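Local atomic coordinates of putative PAS/PAC sensor protein (Nakamurella multipartita DSM 44233, PDB entry 6HMJ), a protein that senses blue light through a bound flavin mononucleotide and probably couples that signal to RNA binding and translational regulation. Residues A[58-63]-A[76-81]; A[136-141]-A[175-180]; A[166-171]-A[203-208]; A[309-314]-A[327-332]. One frame throughout, in Å; residues are numbered along the deposited sequence.

Contact 1: residues A[58-63]-A[76-81]; sequences LEWQAG and VNHLLL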
# COMPACT_ATOMS: atom_id res chain seq x y z
N LEU A 58 52.87 -0.12 30.65
CA LEU A 58 54.13 -0.56 30.06
C LEU A 58 54.24 -0.15 28.60
O LEU A 58 55.28 0.35 28.16
CB LEU A 58 54.27 -2.08 30.22
CG LEU A 58 54.50 -2.57 31.65
CD1 LEU A 58 54.54 -4.09 31.71
CD2 LEU A 58 55.78 -1.99 32.24
N GLU A 59 53.17 -0.34 27.82
CA GLU A 59 53.20 0.05 26.42
C GLU A 59 53.28 1.57 26.28
O GLU A 59 53.94 2.08 25.37
CB GLU A 59 51.96 -0.47 25.69
CG GLU A 59 51.98 -0.22 24.19
CD GLU A 59 50.65 -0.53 23.53
OE1 GLU A 59 49.83 -1.24 24.15
OE2 GLU A 59 50.41 -0.06 22.40
N TRP A 60 52.61 2.29 27.17
CA TRP A 60 52.62 3.75 27.13
C TRP A 60 54.01 4.29 27.44
O TRP A 60 54.53 5.15 26.71
CB TRP A 60 51.59 4.29 28.13
CG TRP A 60 51.14 5.69 27.87
CD1 TRP A 60 50.06 6.07 27.12
CD2 TRP A 60 51.72 6.89 28.37
NE1 TRP A 60 49.95 7.43 27.12
CE2 TRP A 60 50.95 7.97 27.88
CE3 TRP A 60 52.83 7.17 29.18
CZ2 TRP A 60 51.25 9.29 28.17
CZ3 TRP A 60 53.12 8.49 29.47
CH2 TRP A 60 52.34 9.54 28.97
N GLN A 61 54.64 3.78 28.50
CA GLN A 61 56.00 4.17 28.83
C GLN A 61 56.94 3.92 27.66
O GLN A 61 57.75 4.78 27.29
CB GLN A 61 56.47 3.40 30.07
CG GLN A 61 56.14 4.08 31.38
CD GLN A 61 56.19 3.13 32.58
OE1 GLN A 61 55.67 3.45 33.64
NE2 GLN A 61 56.82 1.97 32.40
N ALA A 62 56.85 2.73 27.05
CA ALA A 62 57.73 2.40 25.93
C ALA A 62 57.52 3.36 24.77
O ALA A 62 58.49 3.82 24.16
CB ALA A 62 57.49 0.95 25.49
N GLY A 63 56.26 3.66 24.44
CA GLY A 63 56.00 4.60 23.37
C GLY A 63 56.59 5.97 23.65
O GLY A 63 57.09 6.64 22.74
N VAL A 76 49.51 5.08 20.97
CA VAL A 76 49.28 4.04 21.96
C VAL A 76 47.80 4.04 22.32
O VAL A 76 47.27 5.06 22.79
CB VAL A 76 50.14 4.23 23.22
CG1 VAL A 76 49.74 3.24 24.30
CG2 VAL A 76 51.62 4.08 22.88
N ASN A 77 47.14 2.90 22.12
CA ASN A 77 45.76 2.73 22.54
C ASN A 77 45.72 2.27 23.99
O ASN A 77 46.50 1.40 24.40
CB ASN A 77 45.05 1.70 21.65
CG ASN A 77 44.99 2.13 20.20
OD1 ASN A 77 45.10 3.31 19.88
ND2 ASN A 77 44.80 1.16 19.31
N HIS A 78 44.80 2.85 24.76
CA HIS A 78 44.74 2.58 26.19
C HIS A 78 43.37 3.01 26.72
O HIS A 78 42.49 3.42 25.96
CB HIS A 78 45.86 3.30 26.94
CG HIS A 78 45.77 4.80 26.86
ND1 HIS A 78 45.01 5.54 27.73
CD2 HIS A 78 46.34 5.68 26.00
CE1 HIS A 78 45.12 6.82 27.42
NE2 HIS A 78 45.92 6.93 26.37
N LEU A 79 43.21 2.92 28.03
CA LEU A 79 42.01 3.34 28.73
C LEU A 79 42.30 4.54 29.62
O LEU A 79 43.46 4.92 29.84
CB LEU A 79 41.44 2.20 29.58
CG LEU A 79 41.11 0.88 28.90
CD1 LEU A 79 40.55 -0.11 29.92
CD2 LEU A 79 40.12 1.08 27.76
N LEU A 80 41.23 5.16 30.12
CA LEU A 80 41.32 6.20 31.13
C LEU A 80 40.44 5.78 32.30
O LEU A 80 39.24 5.54 32.11
CB LEU A 80 40.89 7.56 30.57
CG LEU A 80 41.85 8.23 29.58
CD1 LEU A 80 41.27 9.54 29.07
CD2 LEU A 80 43.22 8.46 30.18
N LEU A 81 41.03 5.71 33.49
CA LEU A 81 40.30 5.26 34.67
C LEU A 81 39.45 6.39 35.25
O LEU A 81 39.93 7.51 35.43
CB LEU A 81 41.28 4.73 35.71
CG LEU A 81 42.24 3.68 35.16
CD1 LEU A 81 43.26 3.27 36.21
CD2 LEU A 81 41.49 2.46 34.64
O HOH W 1 48.46 0.69 19.89
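Helix 58-63 passes over strand 76-81, running broadly antiparallel to it at 144°, with the two short axes 8.6 Å apart and Trp60 opposite Val76 as the nearest backbone pair. This is a helix lying against the edge of the five-stranded antiparallel sheet of the N-terminal PAS domain, where strand 74-82 is outermost within the chain. Four side chains carry it. Val76 points at the helix and pushes CG1 between two partners: the extended chain of Glu59 slides past it the opposite way, while Trp60 crosses it at about a right angle, Trp60 CD1 to Val76 CG1 4.0 Å. Deeper in, Trp60 turns its five-membered ring edge-on to the face of His78. The pair is an offset edge-to-face one, with planes at 88° and Trp60 CD1 3.9 Å from His78 CD2. Both nitrogens on this side, Trp60 NE1 and His78 NE2, bond to the same hydroxyl of Thr92 on strand 85-97, so a neighbouring strand ties the two rings together and fixes how they are turned. Beside Glu59 a water bridges the segments, donating to Glu59 OE2 and accepting weakly from Asn77 N. Gly63 faces the strand too; a beta-carbon there would come within 3.0 Å of Val76 CG2. His78 holds CG between its backbone N and carbonyl carbon (chi1 64°), a rotamer from which His78 ND1 donates to Leu79 O at 2.7 Å, with the oxygen lying in the plane of the imidazole.

Contact 2: residues A[136-141]-A[175-180]; sequences RSEIDQ and LATGMI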
# COMPACT_ATOMS: atom_id res chain seq x y z
N ARG A 136 8.63 -1.27 7.27
CA ARG A 136 7.35 -1.31 7.98
C ARG A 136 6.28 -0.54 7.21
O ARG A 136 5.11 -0.92 7.21
CB ARG A 136 7.50 -0.76 9.40
CG ARG A 136 6.22 -0.83 10.24
CD ARG A 136 5.74 -2.28 10.27
NE ARG A 136 4.78 -2.61 11.33
CZ ARG A 136 5.10 -3.18 12.49
NH1 ARG A 136 6.36 -3.50 12.78
NH2 ARG A 136 4.14 -3.45 13.37
N SER A 137 6.68 0.55 6.55
CA SER A 137 5.72 1.37 5.82
C SER A 137 5.16 0.64 4.61
O SER A 137 3.97 0.78 4.28
CB SER A 137 6.37 2.68 5.39
OG SER A 137 7.44 2.44 4.49
N GLU A 138 5.99 -0.16 3.93
CA GLU A 138 5.50 -0.89 2.77
C GLU A 138 4.58 -2.03 3.18
O GLU A 138 3.55 -2.27 2.54
CB GLU A 138 6.67 -1.42 1.94
CG GLU A 138 7.32 -0.36 1.07
CD GLU A 138 8.31 -0.95 0.09
OE1 GLU A 138 9.05 -1.87 0.48
OE2 GLU A 138 8.34 -0.50 -1.08
N ILE A 139 4.93 -2.74 4.26
CA ILE A 139 4.04 -3.77 4.77
C ILE A 139 2.72 -3.15 5.20
O ILE A 139 1.64 -3.71 4.93
CB ILE A 139 4.71 -4.53 5.93
CG1 ILE A 139 5.90 -5.33 5.40
CG2 ILE A 139 3.70 -5.44 6.63
CD1 ILE A 139 6.65 -6.13 6.46
N ASP A 140 2.77 -2.00 5.86
CA ASP A 140 1.54 -1.32 6.27
C ASP A 140 0.71 -0.91 5.05
O ASP A 140 -0.52 -1.02 5.07
CB ASP A 140 1.88 -0.10 7.13
CG ASP A 140 2.34 -0.48 8.52
OD1 ASP A 140 2.05 -1.62 8.95
OD2 ASP A 140 3.00 0.35 9.18
N GLN A 141 1.37 -0.42 4.00
CA GLN A 141 0.65 -0.06 2.78
C GLN A 141 0.02 -1.29 2.13
O GLN A 141 -1.15 -1.27 1.75
CB GLN A 141 1.59 0.65 1.80
CG GLN A 141 0.91 1.11 0.52
CD GLN A 141 1.83 1.91 -0.37
OE1 GLN A 141 2.95 2.25 0.02
NE2 GLN A 141 1.38 2.21 -1.58
N LEU A 175 7.47 -9.83 -0.35
CA LEU A 175 6.14 -9.96 -0.93
C LEU A 175 5.44 -8.60 -0.98
O LEU A 175 4.88 -8.22 -2.02
CB LEU A 175 5.30 -10.95 -0.11
CG LEU A 175 3.90 -11.22 -0.66
CD1 LEU A 175 3.95 -12.27 -1.76
CD2 LEU A 175 2.93 -11.62 0.45
N ALA A 176 5.47 -7.87 0.13
CA ALA A 176 4.81 -6.57 0.19
C ALA A 176 5.31 -5.65 -0.92
O ALA A 176 4.51 -5.02 -1.62
CB ALA A 176 5.03 -5.93 1.56
N THR A 177 6.63 -5.55 -1.08
CA THR A 177 7.17 -4.71 -2.14
C THR A 177 6.75 -5.22 -3.51
O THR A 177 6.39 -4.43 -4.39
CB THR A 177 8.70 -4.66 -2.04
OG1 THR A 177 9.07 -3.95 -0.86
CG2 THR A 177 9.29 -3.97 -3.26
N GLY A 178 6.78 -6.54 -3.72
CA GLY A 178 6.38 -7.09 -5.00
C GLY A 178 4.93 -6.83 -5.32
O GLY A 178 4.57 -6.56 -6.47
N MET A 179 4.06 -6.90 -4.31
CA MET A 179 2.64 -6.67 -4.53
C MET A 179 2.36 -5.22 -4.90
O MET A 179 1.52 -4.94 -5.76
CB MET A 179 1.84 -7.06 -3.29
CG MET A 179 0.34 -7.04 -3.49
SD MET A 179 -0.56 -6.99 -1.93
CE MET A 179 -0.57 -5.22 -1.63
N ILE A 180 3.06 -4.28 -4.26
CA ILE A 180 2.83 -2.87 -4.54
C ILE A 180 3.36 -2.50 -5.92
O ILE A 180 2.64 -1.91 -6.74
CB ILE A 180 3.48 -2.00 -3.44
CG1 ILE A 180 2.86 -2.34 -2.08
CG2 ILE A 180 3.30 -0.52 -3.76
CD1 ILE A 180 3.56 -1.69 -0.90
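A helix-helix crossing inside the ANTAR domain joins 136-141, part of the long helix 114-149, to 175-180 on helix 172-185. The axes come within 8.7 Å at 57°, and the closest backbones are those of Ile139 and Ala176, where the small methyl lets the helices approach: Ala176 CB meets Ile139 CG1 at 4.0 Å. One turn on, Ile180 is the main apolar wedge. Its CG1 is anti to the carbonyl carbon, which sends Ile180 CD1 across to the opposing helix, 3.5 Å from Glu138 O. The same methyl lies obliquely against the extended chain of Gln141, with Gln141 CD 4.0 Å from Ile180 CD1, while Ile180 CG2 lies near the amide end. On the outer side Glu138 reaches over obliquely to Thr177, where Glu138 OE1 lies 2.5 Å from Thr177 OG1. Thr177 OG1 has a weak hydrogen bond to Arg173 O one turn back. Asp140 points away from this crossing and meets Asp140 of the second subunit, and Ser137 packs on that same Asp140, so helix 114-149 serves two interfaces. Beyond the crossing, Met179 runs in between Ala142, Ile145 and Val146 of helix 114-149 and Leu196 and Phe200 of helix 192-202, while Leu175 packs on helix 154-167.

Contact 3: residues A[166-171]-A[203-208]; sequences SQSNRK and MGCPAP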
# COMPACT_ATOMS: atom_id res chain seq x y z
N SER A 166 4.43 -17.26 2.40
CA SER A 166 4.78 -18.67 2.53
C SER A 166 4.66 -19.39 1.19
O SER A 166 5.58 -20.10 0.77
CB SER A 166 3.87 -19.32 3.58
OG SER A 166 4.28 -20.65 3.86
N GLN A 167 3.52 -19.22 0.51
CA GLN A 167 3.28 -19.98 -0.72
C GLN A 167 4.29 -19.64 -1.81
O GLN A 167 4.64 -20.51 -2.61
CB GLN A 167 1.85 -19.73 -1.22
CG GLN A 167 0.76 -20.25 -0.29
CD GLN A 167 0.95 -21.72 0.07
OE1 GLN A 167 1.65 -22.05 1.03
NE2 GLN A 167 0.33 -22.60 -0.71
N SER A 168 4.76 -18.40 -1.86
CA SER A 168 5.75 -17.98 -2.84
C SER A 168 7.18 -18.12 -2.32
O SER A 168 8.12 -17.73 -3.02
CB SER A 168 5.49 -16.54 -3.27
OG SER A 168 5.55 -15.65 -2.17
N ASN A 169 7.35 -18.68 -1.12
CA ASN A 169 8.66 -18.81 -0.49
C ASN A 169 9.42 -17.48 -0.52
O ASN A 169 10.57 -17.39 -0.96
CB ASN A 169 9.47 -19.92 -1.16
CG ASN A 169 10.74 -20.26 -0.40
OD1 ASN A 169 11.05 -19.64 0.61
ND2 ASN A 169 11.47 -21.26 -0.88
N ARG A 170 8.75 -16.44 -0.03
CA ARG A 170 9.32 -15.11 0.07
C ARG A 170 9.19 -14.62 1.51
O ARG A 170 8.34 -15.07 2.27
CB ARG A 170 8.61 -14.12 -0.87
CG ARG A 170 8.81 -14.39 -2.34
CD ARG A 170 7.88 -13.53 -3.19
NE ARG A 170 8.16 -13.68 -4.62
CZ ARG A 170 8.64 -12.72 -5.41
NH1 ARG A 170 8.90 -11.50 -4.94
NH2 ARG A 170 8.85 -12.98 -6.70
N LYS A 171 10.06 -13.68 1.87
CA LYS A 171 9.88 -12.96 3.13
C LYS A 171 8.79 -11.92 2.98
O LYS A 171 8.69 -11.24 1.95
CB LYS A 171 11.18 -12.29 3.57
CG LYS A 171 12.27 -13.26 4.01
CD LYS A 171 13.30 -12.54 4.87
CE LYS A 171 14.39 -13.48 5.36
NZ LYS A 171 15.38 -12.77 6.23
N MET A 203 3.94 -13.64 -8.81
CA MET A 203 5.05 -13.69 -7.87
C MET A 203 5.33 -15.10 -7.35
O MET A 203 6.20 -15.27 -6.49
CB MET A 203 4.77 -12.77 -6.68
CG MET A 203 4.92 -11.29 -7.01
SD MET A 203 4.89 -10.26 -5.54
CE MET A 203 3.27 -10.63 -4.89
N GLY A 204 4.61 -16.11 -7.85
CA GLY A 204 4.85 -17.49 -7.48
C GLY A 204 3.77 -18.13 -6.64
O GLY A 204 3.80 -19.35 -6.45
N CYS A 205 2.80 -17.36 -6.15
CA CYS A 205 1.69 -17.96 -5.43
C CYS A 205 0.90 -18.87 -6.38
O CYS A 205 0.79 -18.58 -7.57
CB CYS A 205 0.78 -16.88 -4.85
SG CYS A 205 1.60 -15.74 -3.71
N PRO A 206 0.35 -19.97 -5.87
CA PRO A 206 -0.37 -20.89 -6.76
C PRO A 206 -1.63 -20.24 -7.33
O PRO A 206 -2.21 -19.33 -6.73
CB PRO A 206 -0.71 -22.07 -5.85
CG PRO A 206 -0.63 -21.55 -4.46
CD PRO A 206 0.34 -20.41 -4.46
N ALA A 207 -2.04 -20.73 -8.49
CA ALA A 207 -3.18 -20.16 -9.18
C ALA A 207 -4.46 -20.42 -8.37
O ALA A 207 -4.57 -21.43 -7.67
CB ALA A 207 -3.32 -20.76 -10.57
N PRO A 208 -5.44 -19.52 -8.46
CA PRO A 208 -6.70 -19.75 -7.75
C PRO A 208 -7.38 -21.03 -8.21
O PRO A 208 -7.06 -21.60 -9.26
CB PRO A 208 -7.55 -18.52 -8.10
CG PRO A 208 -6.56 -17.49 -8.53
CD PRO A 208 -5.45 -18.24 -9.19
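Met203, Gln167 and Arg170 hold together two helix ends: 166-171 holds the last residues of helix 154-167 and the turn after it, 203-208 follows helix 192-202, and each helix finishes in a Schellman motif, turning at Asn169 and Gly204. Met203 does most of the meeting with Arg170. The arginine chain, extended from CG to NE, crosses the methionine at about a right angle, so that Met203 CB sits over one face of the Arg170 guanidinium near its rim, 3.9 Å above the plane. Arg170 NE at the same time gives a weak hydrogen bond to Met203 O, 3.1 Å long and bent to 130°. Ser168 CB touches that oxygen from another side, while Ser168 OG turns back to His164 O in the preceding helix. Gln167 handles the far end: its chain bends at chi2 (-53°) and folds across the ring of Pro206, with Gln167 CB 3.6 Å from Pro206 CD and Gln167 NE2 4.0 Å from Pro206 CG. Gly204, next after Met203, has a positive phi of 111°, which calls for glycine. An alanine in place of Arg170 would remove the weak bond and the flat cover over Met203 CB, which would probably loosen the join between the two turns. The chemistry mixes apolar contact, a carbonyl beside a guanidinium and one weak hydrogen bond; the cation is likely to gain some favourable electrostatics from the helix's carboxyl end.

Contact 4: residues A[309-314]-A[327-332]; sequences AVTTLI and EFHLSP. With FMN (flavin mononucleotide), chain E.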
# COMPACT_ATOMS: atom_id res chain seq x y z
N ALA A 309 -34.98 -26.33 -10.40
CA ALA A 309 -34.42 -24.99 -10.40
C ALA A 309 -33.11 -25.03 -9.62
O ALA A 309 -33.09 -25.47 -8.46
CB ALA A 309 -35.39 -23.98 -9.78
N VAL A 310 -32.02 -24.59 -10.25
CA VAL A 310 -30.70 -24.66 -9.64
C VAL A 310 -29.92 -23.40 -9.99
O VAL A 310 -30.18 -22.73 -10.99
CB VAL A 310 -29.91 -25.90 -10.10
CG1 VAL A 310 -30.66 -27.18 -9.77
CG2 VAL A 310 -29.60 -25.82 -11.59
N THR A 311 -28.94 -23.10 -9.14
CA THR A 311 -27.95 -22.06 -9.40
C THR A 311 -26.60 -22.73 -9.55
O THR A 311 -26.23 -23.58 -8.74
CB THR A 311 -27.92 -21.03 -8.28
OG1 THR A 311 -29.20 -20.41 -8.15
CG2 THR A 311 -26.87 -19.96 -8.58
N THR A 312 -25.86 -22.35 -10.59
CA THR A 312 -24.58 -22.97 -10.90
C THR A 312 -23.50 -21.91 -10.99
O THR A 312 -23.68 -20.88 -11.65
CB THR A 312 -24.66 -23.75 -12.22
OG1 THR A 312 -25.40 -24.96 -12.02
CG2 THR A 312 -23.26 -24.09 -12.74
N LEU A 313 -22.38 -22.16 -10.32
CA LEU A 313 -21.17 -21.38 -10.49
C LEU A 313 -20.20 -22.19 -11.35
O LEU A 313 -19.97 -23.37 -11.07
CB LEU A 313 -20.53 -21.03 -9.14
CG LEU A 313 -19.25 -20.21 -9.19
CD1 LEU A 313 -19.51 -18.84 -9.81
CD2 LEU A 313 -18.64 -20.06 -7.80
N ILE A 314 -19.67 -21.57 -12.40
CA ILE A 314 -18.83 -22.29 -13.35
C ILE A 314 -17.89 -21.30 -14.01
O ILE A 314 -18.19 -20.11 -14.15
CB ILE A 314 -19.69 -23.04 -14.40
CG1 ILE A 314 -18.82 -23.99 -15.22
CG2 ILE A 314 -20.42 -22.05 -15.30
CD1 ILE A 314 -19.62 -24.96 -16.08
N GLU A 327 -22.05 -17.19 -12.34
CA GLU A 327 -23.14 -17.74 -11.53
C GLU A 327 -24.43 -17.51 -12.31
O GLU A 327 -24.94 -16.38 -12.37
CB GLU A 327 -23.20 -17.09 -10.15
CG GLU A 327 -24.22 -17.77 -9.24
CD GLU A 327 -24.41 -17.06 -7.92
OE1 GLU A 327 -23.62 -17.31 -7.00
OE2 GLU A 327 -25.35 -16.24 -7.82
N PHE A 328 -24.95 -18.56 -12.93
CA PHE A 328 -26.18 -18.48 -13.70
C PHE A 328 -27.24 -19.37 -13.07
O PHE A 328 -26.97 -20.53 -12.73
CB PHE A 328 -25.95 -18.85 -15.17
CG PHE A 328 -25.64 -20.30 -15.41
CD1 PHE A 328 -26.65 -21.23 -15.54
CD2 PHE A 328 -24.33 -20.71 -15.57
CE1 PHE A 328 -26.36 -22.56 -15.77
CE2 PHE A 328 -24.04 -22.04 -15.81
CZ PHE A 328 -25.05 -22.97 -15.91
N HIS A 329 -28.44 -18.82 -12.91
CA HIS A 329 -29.57 -19.56 -12.36
C HIS A 329 -30.38 -20.17 -13.50
O HIS A 329 -30.55 -19.55 -14.56
CB HIS A 329 -30.43 -18.62 -11.52
CG HIS A 329 -31.72 -19.22 -11.06
ND1 HIS A 329 -32.95 -18.74 -11.45
CD2 HIS A 329 -31.98 -20.26 -10.23
CE1 HIS A 329 -33.91 -19.45 -10.89
NE2 HIS A 329 -33.34 -20.39 -10.14
N LEU A 330 -30.85 -21.39 -13.29
CA LEU A 330 -31.65 -22.12 -14.27
C LEU A 330 -33.06 -22.26 -13.73
O LEU A 330 -33.26 -22.89 -12.68
CB LEU A 330 -31.04 -23.49 -14.57
CG LEU A 330 -29.77 -23.50 -15.41
CD1 LEU A 330 -29.15 -24.89 -15.40
CD2 LEU A 330 -30.03 -23.06 -16.84
N SER A 331 -34.03 -21.69 -14.44
CA SER A 331 -35.42 -21.70 -14.01
C SER A 331 -36.26 -22.44 -15.04
O SER A 331 -36.27 -22.05 -16.21
CB SER A 331 -35.93 -20.27 -13.83
OG SER A 331 -37.13 -20.25 -13.08
N PRO A 332 -36.95 -23.52 -14.67
CA PRO A 332 -37.75 -24.25 -15.66
C PRO A 332 -39.09 -23.57 -15.92
O PRO A 332 -39.69 -22.97 -15.03
CB PRO A 332 -37.95 -25.62 -15.01
CG PRO A 332 -37.91 -25.34 -13.55
CD PRO A 332 -36.93 -24.22 -13.37
N1 FMN E . -23.46 -23.64 -19.13
C2 FMN E . -22.41 -22.80 -18.99
O2 FMN E . -21.27 -23.28 -18.80
N3 FMN E . -22.54 -21.47 -19.04
C4 FMN E . -23.72 -20.87 -19.24
O4 FMN E . -23.80 -19.62 -19.28
C4A FMN E . -24.92 -21.71 -19.40
N5 FMN E . -26.14 -21.19 -19.61
C5A FMN E . -27.22 -21.99 -19.76
C6 FMN E . -28.47 -21.41 -19.96
C7 FMN E . -29.59 -22.21 -20.12
C7M FMN E . -30.93 -21.56 -20.34
C8 FMN E . -29.46 -23.69 -20.06
C8M FMN E . -30.65 -24.59 -20.22
C9 FMN E . -28.22 -24.27 -19.85
C9A FMN E . -27.08 -23.48 -19.69
N10 FMN E . -25.79 -24.04 -19.48
C10 FMN E . -24.71 -23.17 -19.33
C1' FMN E . -25.54 -25.48 -19.39
C2' FMN E . -25.11 -26.04 -20.73
O2' FMN E . -25.79 -25.38 -21.80
C3' FMN E . -25.41 -27.53 -20.77
O3' FMN E . -26.82 -27.72 -20.57
C4' FMN E . -24.67 -28.32 -19.71
O4' FMN E . -23.26 -28.13 -19.84
C5' FMN E . -25.08 -29.77 -19.89
O5' FMN E . -23.96 -30.64 -19.92
P FMN E . -23.44 -31.20 -21.33
O1P FMN E . -22.26 -32.05 -20.93
O2P FMN E . -24.63 -31.98 -21.87
O3P FMN E . -23.14 -29.98 -22.16
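The flavin comes first: Phe328 lays its ring roughly parallel to the isoalloxazine, Phe328 CZ 3.4 Å from FMN C10, with CE2 of the same ring over C4 and N3. Leu330, two residues on and on the same face of the sheet, brings CD2 to 3.3 Å from FMN C8 under the dimethylbenzene end, and Ile314 CD1 touches O2 at the pyrimidine end. In the next shell Thr312 backs the phenyl ring: Thr312 CB makes a CH-pi contact on the face opposite the flavin, 4.1 Å from the centroid of the Phe328 ring. Ile314 CG2 lies 3.7 Å from Phe328 CE2, so the ring is gripped on both faces, with Ile314 CG2 and Leu330 CG at its edge. An alanine in place of Phe328 would take away the ring, and the flavin would probably be held less firmly on this side. Behind them lies an antiparallel hairpin, part of the sheet of the flavin-binding PAS (LOV) domain and one wall of the FMN pocket. Leu330 N bonds to Val310 O at 2.7 Å, nearly along the C=O axis, and Thr312 exchanges two backbone bonds with Phe328. On the other face, away from the flavin, Thr311 CG2 packs on Glu327 CG at 3.5 Å, and the Glu327 carboxylate forms a salt bridge with Arg353. Strand 310-317 is bordered by strand 213-216, whose Thr214 binds the Thr312 hydroxyl, and strand 323-334 by 340-346; helix 294-305 lies on the flavin side, with Ile300 against Thr312 and Leu330.

The four contacts follow the elongated chain, from the N-terminal PAS domain through the ANTAR helices to the flavin-binding PAS domain. Contacts 1 and 4 lie on opposite sides of the chain's centre, 91 Å apart between centres, and only contact 4 meets FMN. Contacts 2 and 3 share the middle, with centres 15 Å apart: Met203 SD of contact 3 packs 3.4 Å from Gly178 C of contact 2, and Leu175 touches both Met203 and Ser168. Contacts 3 and 4 are about 11 Å apart at their nearest atoms. Contacts 2 and 4 are about 23 Å apart at their nearest atoms. Contacts 1, 2 and 4 also reach the second subunit.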